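Local coordinates for protein yersinopine synthase (Yersinia pestis, PDB 6C4M) that catalyses the NADPH-dependent reductive condensation of pyruvate with an amino-acid-derived intermediate, the last step in making the metallophore yersinopine, at residues F324-N329 with R340-F345; N312-E317 with Q468-Q473; A334-R339 with L357-T362. All blocks are in the same frame, centred on the assembly; numbering follows the deposited sequence.

Contact 1: residues F324-N329 with R340-F345; sequences FLNDDN and RWIDEF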
loop_
_atom_site.group_PDB
_atom_site.type_symbol
_atom_site.label_atom_id
_atom_site.label_comp_id
_atom_site.label_asym_id
_atom_site.label_seq_id
_atom_site.Cartn_x
_atom_site.Cartn_y
_atom_site.Cartn_z
ATOM N N PHE A 324 18.992 -3.129 6.725
ATOM C CA PHE A 324 19.738 -2.225 5.844
ATOM C C PHE A 324 18.804 -1.214 5.189
ATOM O O PHE A 324 19.067 -0.008 5.205
ATOM C CB PHE A 324 20.484 -3.047 4.787
ATOM C CG PHE A 324 21.182 -2.224 3.727
ATOM C CD1 PHE A 324 22.292 -1.437 4.047
ATOM C CD2 PHE A 324 20.767 -2.281 2.399
ATOM C CE1 PHE A 324 22.951 -0.692 3.066
ATOM C CE2 PHE A 324 21.428 -1.546 1.413
ATOM C CZ PHE A 324 22.527 -0.762 1.747
ATOM N N LEU A 325 17.716 -1.690 4.577
ATOM C CA LEU A 325 16.781 -0.771 3.931
ATOM C C LEU A 325 16.230 0.249 4.911
ATOM O O LEU A 325 16.136 1.442 4.599
ATOM C CB LEU A 325 15.620 -1.532 3.313
ATOM C CG LEU A 325 15.953 -2.518 2.212
ATOM C CD1 LEU A 325 14.693 -3.338 1.817
ATOM C CD2 LEU A 325 16.506 -1.796 0.993
ATOM N N ASN A 326 15.795 -0.212 6.079
ATOM C CA ASN A 326 15.128 0.697 6.999
ATOM C C ASN A 326 16.148 1.570 7.720
ATOM O O ASN A 326 16.026 2.799 7.724
ATOM C CB ASN A 326 14.297 -0.089 8.011
ATOM C CG ASN A 326 13.350 0.788 8.807
ATOM O OD1 ASN A 326 12.244 1.096 8.373
ATOM N ND2 ASN A 326 13.793 1.202 9.994
ATOM N N ASP A 327 17.167 0.945 8.317
ATOM C CA ASP A 327 18.026 1.658 9.265
ATOM C C ASP A 327 19.203 2.351 8.586
ATOM O O ASP A 327 19.717 3.327 9.129
ATOM C CB ASP A 327 18.551 0.705 10.350
ATOM C CG ASP A 327 17.473 0.218 11.300
ATOM O OD1 ASP A 327 16.270 0.583 11.140
ATOM O OD2 ASP A 327 17.838 -0.557 12.217
ATOM N N ASP A 328 19.647 1.895 7.426
ATOM C CA ASP A 328 20.727 2.582 6.715
ATOM C C ASP A 328 20.261 3.435 5.539
ATOM O O ASP A 328 21.054 4.236 5.043
ATOM C CB ASP A 328 21.751 1.579 6.200
ATOM C CG ASP A 328 22.409 0.783 7.316
ATOM O OD1 ASP A 328 22.319 1.197 8.493
ATOM O OD2 ASP A 328 23.031 -0.262 7.007
ATOM N N ASN A 329 19.014 3.286 5.064
ATOM C CA ASN A 329 18.577 4.066 3.903
ATOM C C ASN A 329 17.353 4.935 4.217
ATOM O O ASN A 329 17.510 6.132 4.484
ATOM C CB ASN A 329 18.351 3.124 2.718
ATOM C CG ASN A 329 19.655 2.534 2.203
ATOM O OD1 ASN A 329 20.257 3.078 1.272
ATOM N ND2 ASN A 329 20.130 1.454 2.846
ATOM N N ARG A 340 10.715 -5.938 15.576
ATOM C CA ARG A 340 10.888 -7.381 15.496
ATOM C C ARG A 340 11.118 -7.828 14.051
ATOM O O ARG A 340 11.969 -8.688 13.788
ATOM C CB ARG A 340 9.676 -8.096 16.079
ATOM C CG ARG A 340 9.870 -9.609 16.233
ATOM C CD ARG A 340 8.529 -10.352 16.250
ATOM N NE ARG A 340 8.602 -11.532 15.380
ATOM C CZ ARG A 340 7.826 -11.782 14.336
ATOM N NH1 ARG A 340 6.838 -10.967 13.981
ATOM N NH2 ARG A 340 8.031 -12.895 13.650
ATOM N N TRP A 341 10.344 -7.289 13.103
ATOM C CA TRP A 341 10.508 -7.714 11.712
ATOM C C TRP A 341 11.914 -7.359 11.201
ATOM O O TRP A 341 12.550 -8.138 10.482
ATOM C CB TRP A 341 9.411 -7.085 10.838
ATOM C CG TRP A 341 8.166 -7.976 10.627
ATOM C CD1 TRP A 341 7.975 -9.260 11.069
ATOM C CD2 TRP A 341 6.969 -7.622 9.917
ATOM N NE1 TRP A 341 6.748 -9.723 10.666
ATOM C CE2 TRP A 341 6.116 -8.735 9.956
ATOM C CE3 TRP A 341 6.550 -6.473 9.236
ATOM C CZ2 TRP A 341 4.859 -8.730 9.352
ATOM C CZ3 TRP A 341 5.331 -6.474 8.630
ATOM C CH2 TRP A 341 4.487 -7.595 8.685
ATOM N N ILE A 342 12.414 -6.198 11.600
ATOM C CA ILE A 342 13.729 -5.739 11.167
ATOM C C ILE A 342 14.825 -6.617 11.758
ATOM O O ILE A 342 15.694 -7.125 11.036
ATOM C CB ILE A 342 13.892 -4.264 11.552
ATOM C CG1 ILE A 342 13.020 -3.422 10.617
ATOM C CG2 ILE A 342 15.383 -3.821 11.519
ATOM C CD1 ILE A 342 12.722 -2.021 11.133
ATOM N N ASP A 343 14.792 -6.815 13.078
ATOM C CA ASP A 343 15.897 -7.499 13.755
ATOM C C ASP A 343 15.934 -8.969 13.398
ATOM O O ASP A 343 17.006 -9.574 13.367
ATOM C CB ASP A 343 15.786 -7.395 15.293
ATOM C CG ASP A 343 15.838 -5.975 15.806
ATOM O OD1 ASP A 343 16.419 -5.126 15.105
ATOM O OD2 ASP A 343 15.287 -5.728 16.914
ATOM N N GLU A 344 14.776 -9.575 13.185
ATOM C CA GLU A 344 14.712 -11.013 12.989
ATOM C C GLU A 344 14.557 -11.388 11.524
ATOM O O GLU A 344 14.487 -12.582 11.214
ATOM C CB GLU A 344 13.562 -11.602 13.829
ATOM C CG GLU A 344 13.651 -11.255 15.330
ATOM C CD GLU A 344 12.577 -11.938 16.202
ATOM O OE1 GLU A 344 11.639 -12.577 15.656
ATOM O OE2 GLU A 344 12.673 -11.829 17.451
ATOM N N PHE A 345 14.519 -10.402 10.621
ATOM C CA PHE A 345 14.244 -10.653 9.201
ATOM C C PHE A 345 14.947 -11.883 8.652
ATOM O O PHE A 345 14.280 -12.696 7.998
ATOM C CB PHE A 345 14.620 -9.442 8.334
ATOM C CG PHE A 345 14.328 -9.637 6.868
ATOM C CD1 PHE A 345 13.031 -9.499 6.367
ATOM C CD2 PHE A 345 15.340 -9.963 5.992
ATOM C CE1 PHE A 345 12.772 -9.671 5.022
ATOM C CE2 PHE A 345 15.084 -10.148 4.659
ATOM C CZ PHE A 345 13.796 -10.003 4.174
#
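Ile342 meets the helix 321-329 with the end of its longer branch: CD1 presses against the carboxamide of Asn326, 3.6 Å from ND2 and 3.7 Å from CG, the two side chains crossing at about a right angle. This is the tight part of the contact. Asn326 CG stands anti to the backbone N (chi1 -168°), and from there ND2 donates a nearly straight bond of 2.8 Å to OD1 of the next residue, Asp327, lying in the plane of its own amide. With OD1 of Asn326 taken by the backbone N of Val332, both ends of the amide are held, so its rotation is fixed and it offers Ile342 a steady surface.

The looser side is at Asp327, which is partly exposed. Here the approach is wide, OD2 standing 4.1 Å from Ile342 CG2, and the carboxylate turns its charge to Arg339 in a salt bridge. Asp343 OD1 lies 5.6 Å from Asp327 OD2; Arg339, bridged to Asp327 and paired only weakly and at long range with Asp343, probably eases the like charges.

The contact joins two short helices separated by a loop; the closest CA pair, Asn326 CA and Ile342 CA, is 7.8 Å apart. Leu325 and Phe345 turn instead to helix 350-364, where both touch Leu357, while Phe324 and Leu325 pack on Ile255 of helix 255-264.

Contact 2: residues N312-E317 with Q468-Q473; sequences NRLGVE and QQWRSQ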
loop_
_atom_site.group_PDB
_atom_site.type_symbol
_atom_site.label_atom_id
_atom_site.label_comp_id
_atom_site.label_asym_id
_atom_site.label_seq_id
_atom_site.Cartn_x
_atom_site.Cartn_y
_atom_site.Cartn_z
ATOM N N ASN A 312 28.255 -15.961 0.720
ATOM C CA ASN A 312 28.743 -17.011 1.606
ATOM C C ASN A 312 29.801 -17.863 0.921
ATOM O O ASN A 312 30.815 -18.218 1.532
ATOM C CB ASN A 312 27.588 -17.883 2.073
ATOM C CG ASN A 312 26.690 -17.178 3.087
ATOM O OD1 ASN A 312 26.897 -16.016 3.423
ATOM N ND2 ASN A 312 25.680 -17.870 3.543
ATOM N N ARG A 313 29.573 -18.209 -0.349
ATOM C CA ARG A 313 30.563 -18.964 -1.110
ATOM C C ARG A 313 31.861 -18.193 -1.223
ATOM O O ARG A 313 32.948 -18.779 -1.199
ATOM C CB ARG A 313 30.002 -19.275 -2.501
ATOM C CG ARG A 313 30.937 -20.047 -3.397
ATOM C CD ARG A 313 31.049 -21.491 -2.971
ATOM N NE ARG A 313 31.711 -22.248 -4.021
ATOM C CZ ARG A 313 33.025 -22.433 -4.108
ATOM N NH1 ARG A 313 33.841 -21.950 -3.177
ATOM N NH2 ARG A 313 33.519 -23.127 -5.125
ATOM N N LEU A 314 31.767 -16.880 -1.380
ATOM C CA LEU A 314 32.943 -16.034 -1.454
ATOM C C LEU A 314 33.560 -15.748 -0.095
ATOM O O LEU A 314 34.564 -15.035 -0.043
ATOM C CB LEU A 314 32.588 -14.718 -2.146
ATOM C CG LEU A 314 32.199 -14.959 -3.611
ATOM C CD1 LEU A 314 31.441 -13.785 -4.147
ATOM C CD2 LEU A 314 33.439 -15.249 -4.462
ATOM N N GLY A 315 32.994 -16.280 0.991
ATOM C CA GLY A 315 33.539 -16.084 2.326
ATOM C C GLY A 315 33.057 -14.847 3.031
ATOM O O GLY A 315 33.736 -14.352 3.941
ATOM N N VAL A 316 31.898 -14.333 2.651
ATOM C CA VAL A 316 31.398 -13.068 3.150
ATOM C C VAL A 316 29.998 -13.297 3.697
ATOM O O VAL A 316 29.191 -14.043 3.117
ATOM C CB VAL A 316 31.434 -11.988 2.045
ATOM C CG1 VAL A 316 30.793 -10.713 2.513
ATOM C CG2 VAL A 316 32.885 -11.702 1.645
ATOM N N GLU A 317 29.745 -12.715 4.861
ATOM C CA GLU A 317 28.448 -12.819 5.501
ATOM C C GLU A 317 27.422 -11.993 4.741
ATOM O O GLU A 317 27.725 -10.890 4.267
ATOM C CB GLU A 317 28.545 -12.334 6.957
ATOM C CG GLU A 317 29.199 -13.321 7.903
ATOM C CD GLU A 317 28.206 -14.362 8.439
ATOM O OE1 GLU A 317 27.077 -14.449 7.902
ATOM O OE2 GLU A 317 28.548 -15.087 9.406
ATOM N N GLN A 468 39.263 -15.077 -10.936
ATOM C CA GLN A 468 40.715 -15.262 -10.883
ATOM C C GLN A 468 41.294 -14.563 -9.664
ATOM O O GLN A 468 42.079 -15.147 -8.911
ATOM C CB GLN A 468 41.359 -14.738 -12.178
ATOM C CG GLN A 468 42.843 -15.067 -12.338
ATOM C CD GLN A 468 43.574 -14.130 -13.329
ATOM O OE1 GLN A 468 42.947 -13.429 -14.128
ATOM N NE2 GLN A 468 44.896 -14.113 -13.259
ATOM N N GLN A 469 40.896 -13.314 -9.436
ATOM C CA GLN A 469 41.438 -12.585 -8.294
ATOM C C GLN A 469 41.057 -13.254 -6.981
ATOM O O GLN A 469 41.900 -13.404 -6.092
ATOM C CB GLN A 469 40.963 -11.139 -8.319
ATOM C CG GLN A 469 41.577 -10.291 -7.215
ATOM C CD GLN A 469 43.079 -10.191 -7.354
ATOM O OE1 GLN A 469 43.615 -10.217 -8.478
ATOM N NE2 GLN A 469 43.774 -10.104 -6.218
ATOM N N TRP A 470 39.784 -13.645 -6.835
ATOM C CA TRP A 470 39.302 -14.237 -5.593
ATOM C C TRP A 470 40.005 -15.557 -5.286
ATOM O O TRP A 470 40.370 -15.823 -4.137
ATOM C CB TRP A 470 37.787 -14.448 -5.676
ATOM C CG TRP A 470 37.231 -15.110 -4.476
ATOM C CD1 TRP A 470 36.881 -14.515 -3.312
ATOM C CD2 TRP A 470 36.962 -16.504 -4.313
ATOM N NE1 TRP A 470 36.420 -15.443 -2.430
ATOM C CE2 TRP A 470 36.462 -16.675 -3.014
ATOM C CE3 TRP A 470 37.095 -17.625 -5.142
ATOM C CZ2 TRP A 470 36.063 -17.916 -2.519
ATOM C CZ3 TRP A 470 36.724 -18.862 -4.646
ATOM C CH2 TRP A 470 36.212 -18.997 -3.342
ATOM N N ARG A 471 40.169 -16.416 -6.296
ATOM C CA ARG A 471 40.836 -17.701 -6.085
ATOM C C ARG A 471 42.302 -17.529 -5.700
ATOM O O ARG A 471 42.874 -18.397 -5.036
ATOM C CB ARG A 471 40.739 -18.564 -7.343
ATOM C CG ARG A 471 39.332 -19.076 -7.635
ATOM C CD ARG A 471 39.412 -20.219 -8.640
ATOM N NE ARG A 471 38.112 -20.569 -9.213
ATOM C CZ ARG A 471 37.279 -21.481 -8.718
ATOM N NH1 ARG A 471 37.582 -22.169 -7.624
ATOM N NH2 ARG A 471 36.130 -21.704 -9.328
ATOM N N SER A 472 42.920 -16.431 -6.110
ATOM C CA SER A 472 44.325 -16.188 -5.805
ATOM C C SER A 472 44.564 -15.823 -4.349
ATOM O O SER A 472 45.722 -15.590 -3.984
ATOM C CB SER A 472 44.853 -15.066 -6.695
ATOM O OG SER A 472 44.404 -13.798 -6.245
ATOM N N GLN A 473 43.520 -15.762 -3.519
ATOM C CA GLN A 473 43.652 -15.289 -2.136
ATOM C C GLN A 473 43.457 -16.428 -1.137
ATOM O O GLN A 473 42.364 -16.632 -0.598
ATOM C CB GLN A 473 42.655 -14.156 -1.873
ATOM C CG GLN A 473 42.946 -12.883 -2.693
ATOM C CD GLN A 473 41.811 -11.836 -2.682
ATOM O OE1 GLN A 473 40.696 -12.085 -2.189
ATOM N NE2 GLN A 473 42.108 -10.650 -3.236
#
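Leu314 and Trp470 join the C-terminal end of helix 294-313 to helix 459-471, near the end of the chain, and the first helix finishes in a Schellman motif whose positive-phi residue is Gly315. Arg313, in the last helical turn, reaches Trp470 in two ways. Its carbonyl O sits 3.5 Å from Trp470 CZ2, and its side chain, bent at chi2, swings NH1 to 3.8 Å from Trp470 CH2. The guanidinium and ring planes are 77° apart, so the two groups do not stack. The strongest polar tie of this arginine lies with a different partner, since NE donates to the carbonyl O of Leu420.

Leu314 follows and contributes the largest share from this segment. Its CG is anti to the carbonyl carbon, which carries CD2 over one face of the indole, 3.5 Å from the centroid of the five-membered ring and almost on the ring normal: a CH-pi contact. The same side chain also packs on Leu420 and on Leu248 of helix 247-251.

At Gly315 the chain leaves the helix with positive phi, and Gly315 N bonds back to Asn312 O at 3.0 Å. Val316 then turns aside to Leu248. Trp470 meets the helix end with both its face and its N-H: while CD2 of Leu314 covers the pyrrole, NE1 donates to Leu314 O at 3.1 Å, with an N-H...O angle of 152° and the donor tilted 32° from the carbonyl plane.

Contact 3: residues A334-R339 with L357-T362; sequences ASMVSR and LFVRYT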
loop_
_atom_site.group_PDB
_atom_site.type_symbol
_atom_site.label_atom_id
_atom_site.label_comp_id
_atom_site.label_asym_id
_atom_site.label_seq_id
_atom_site.Cartn_x
_atom_site.Cartn_y
_atom_site.Cartn_z
ATOM N N ALA A 334 7.233 2.270 12.856
ATOM C CA ALA A 334 7.261 0.938 13.447
ATOM C C ALA A 334 5.867 0.314 13.480
ATOM O O ALA A 334 5.754 -0.900 13.662
ATOM C CB ALA A 334 7.837 0.976 14.859
ATOM N N SER A 335 4.824 1.127 13.334
ATOM C CA SER A 335 3.453 0.633 13.214
ATOM C C SER A 335 3.218 -0.115 11.903
ATOM O O SER A 335 2.295 -0.932 11.825
ATOM C CB SER A 335 2.483 1.804 13.292
ATOM O OG SER A 335 2.766 2.689 12.219
ATOM N N MET A 336 4.016 0.174 10.867
ATOM C CA MET A 336 4.018 -0.582 9.623
ATOM C C MET A 336 5.019 -1.732 9.691
ATOM O O MET A 336 4.633 -2.899 9.641
ATOM C CB MET A 336 4.321 0.356 8.455
ATOM C CG MET A 336 3.307 1.460 8.318
ATOM S SD MET A 336 1.626 0.767 7.876
ATOM C CE MET A 336 1.899 0.471 6.158
ATOM N N VAL A 337 6.300 -1.431 9.879
ATOM C CA VAL A 337 7.318 -2.475 9.949
ATOM C C VAL A 337 7.888 -2.510 11.359
ATOM O O VAL A 337 8.654 -1.621 11.746
ATOM C CB VAL A 337 8.435 -2.254 8.916
ATOM C CG1 VAL A 337 9.501 -3.330 9.062
ATOM C CG2 VAL A 337 7.839 -2.248 7.494
ATOM N N SER A 338 7.615 -3.590 12.085
ATOM C CA SER A 338 7.988 -3.639 13.483
ATOM C C SER A 338 9.511 -3.767 13.636
ATOM O O SER A 338 10.233 -4.187 12.721
ATOM C CB SER A 338 7.293 -4.815 14.167
ATOM O OG SER A 338 7.789 -6.016 13.603
ATOM N N ARG A 339 10.009 -3.408 14.822
ATOM C CA ARG A 339 11.422 -3.659 15.100
ATOM C C ARG A 339 11.687 -5.148 15.130
ATOM O O ARG A 339 12.770 -5.595 14.754
ATOM C CB ARG A 339 11.866 -3.034 16.442
ATOM C CG ARG A 339 11.857 -1.517 16.490
ATOM C CD ARG A 339 12.609 -0.913 15.335
ATOM N NE ARG A 339 13.957 -1.476 15.177
ATOM C CZ ARG A 339 14.848 -1.027 14.303
ATOM N NH1 ARG A 339 14.571 0.026 13.544
ATOM N NH2 ARG A 339 16.022 -1.627 14.199
ATOM N N LEU A 357 8.375 -7.053 3.537
ATOM C CA LEU A 357 8.864 -6.206 2.460
ATOM C C LEU A 357 7.741 -5.505 1.721
ATOM O O LEU A 357 7.901 -4.333 1.334
ATOM C CB LEU A 357 9.717 -7.031 1.495
ATOM C CG LEU A 357 11.097 -7.432 2.026
ATOM C CD1 LEU A 357 11.695 -8.565 1.155
ATOM C CD2 LEU A 357 12.021 -6.197 2.043
ATOM N N PHE A 358 6.601 -6.208 1.481
ATOM C CA PHE A 358 5.458 -5.545 0.865
ATOM C C PHE A 358 4.980 -4.405 1.741
ATOM O O PHE A 358 4.696 -3.305 1.249
ATOM C CB PHE A 358 4.309 -6.540 0.573
ATOM C CG PHE A 358 3.169 -5.899 -0.160
ATOM C CD1 PHE A 358 2.203 -5.200 0.528
ATOM C CD2 PHE A 358 3.107 -5.936 -1.539
ATOM C CE1 PHE A 358 1.167 -4.570 -0.144
ATOM C CE2 PHE A 358 2.073 -5.327 -2.209
ATOM C CZ PHE A 358 1.101 -4.636 -1.496
ATOM N N VAL A 359 4.941 -4.620 3.053
ATOM C CA VAL A 359 4.510 -3.545 3.942
ATOM C C VAL A 359 5.496 -2.391 3.855
ATOM O O VAL A 359 5.106 -1.217 3.727
ATOM C CB VAL A 359 4.332 -4.058 5.389
ATOM C CG1 VAL A 359 4.031 -2.908 6.326
ATOM C CG2 VAL A 359 3.178 -5.041 5.479
ATOM N N ARG A 360 6.789 -2.708 3.886
ATOM C CA ARG A 360 7.794 -1.661 3.769
ATOM C C ARG A 360 7.582 -0.794 2.529
ATOM O O ARG A 360 7.510 0.433 2.633
ATOM C CB ARG A 360 9.183 -2.287 3.758
ATOM C CG ARG A 360 10.234 -1.272 4.039
ATOM C CD ARG A 360 11.148 -1.151 2.901
ATOM N NE ARG A 360 12.086 -0.076 3.147
ATOM C CZ ARG A 360 12.796 0.516 2.214
ATOM N NH1 ARG A 360 12.704 0.104 0.940
ATOM N NH2 ARG A 360 13.602 1.512 2.573
ATOM N N TYR A 361 7.458 -1.410 1.334
ATOM C CA TYR A 361 7.303 -0.601 0.128
ATOM C C TYR A 361 5.965 0.121 0.064
ATOM O O TYR A 361 5.879 1.216 -0.507
ATOM C CB TYR A 361 7.563 -1.461 -1.109
ATOM C CG TYR A 361 9.048 -1.570 -1.301
ATOM C CD1 TYR A 361 9.740 -0.603 -2.016
ATOM C CD2 TYR A 361 9.774 -2.604 -0.723
ATOM C CE1 TYR A 361 11.128 -0.654 -2.142
ATOM C CE2 TYR A 361 11.160 -2.665 -0.839
ATOM C CZ TYR A 361 11.835 -1.691 -1.546
ATOM O OH TYR A 361 13.218 -1.786 -1.681
ATOM N N THR A 362 4.910 -0.446 0.632
ATOM C CA THR A 362 3.662 0.310 0.749
ATOM C C THR A 362 3.877 1.549 1.615
ATOM O O THR A 362 3.512 2.665 1.230
ATOM C CB THR A 362 2.571 -0.598 1.318
ATOM O OG1 THR A 362 2.417 -1.719 0.465
ATOM C CG2 THR A 362 1.202 0.135 1.501
#
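Val359 turns CG1 anti to its backbone N (chi1 174°), and that methyl comes up against the Met336 carbonyl O at 3.4 Å. Met336 is bent at both chi2 and chi3, which brings its CB and CE against the same methyl from one side: CB lies 3.9 Å and CE 4.0 Å from Val359 CG1. Val337 comes in beside it. Its CG2 lies 4.0 Å from Val359 CG1 and also rests on the helix backbone, 3.8 Å from Arg360 CA.

The contact thus lays an irregular loop, between helices 321-329 and 339-344, along one side of helix 350-364. The loop ends at Ser338, the N-cap of helix 339-344, whose OG accepts from the backbone N of Trp341. All four touching residues are buried, and the side-chain atoms that meet are all carbons, with Val359 CG1 touching the Met336 carbonyl as well.

Arg360 lends the loop its backbone and CB, while its side chain, bent at chi2, leads away, and NH2 donates a hydrogen bond to the carbonyl O of Tyr330. At the dimer interface Met336 packs on Val292 of the second subunit, and Thr362 on Thr362 of the second subunit. Within the helix, Thr362 OG1 donates to Phe358 O at 2.9 Å, a carbonyl that also takes the backbone N of Thr362.

In the fold
Contacts 1 and 3 form one continuous patch, their centres about 9 Å apart. Asp327 OD2 of contact 1 and Arg339 NH2 of contact 3 make a salt bridge of 2.9 Å, and Trp341 CZ3 packs on Met336 O at 3.8 Å. Their segments alternate along the chain. Contact 2 stands apart: its centre is about 26 Å from that of contact 1 and about 34 Å from that of contact 3, and it brings the chain's C-terminal helix to the end of helix 294-313, just ahead of the helices of contacts 1 and 3. In contact 3 the side chain of Arg360 lies about 10 Å from that of His260, the probable proton donor/acceptor; contact 1 reaches the helix of His260 through Leu325 on Val259.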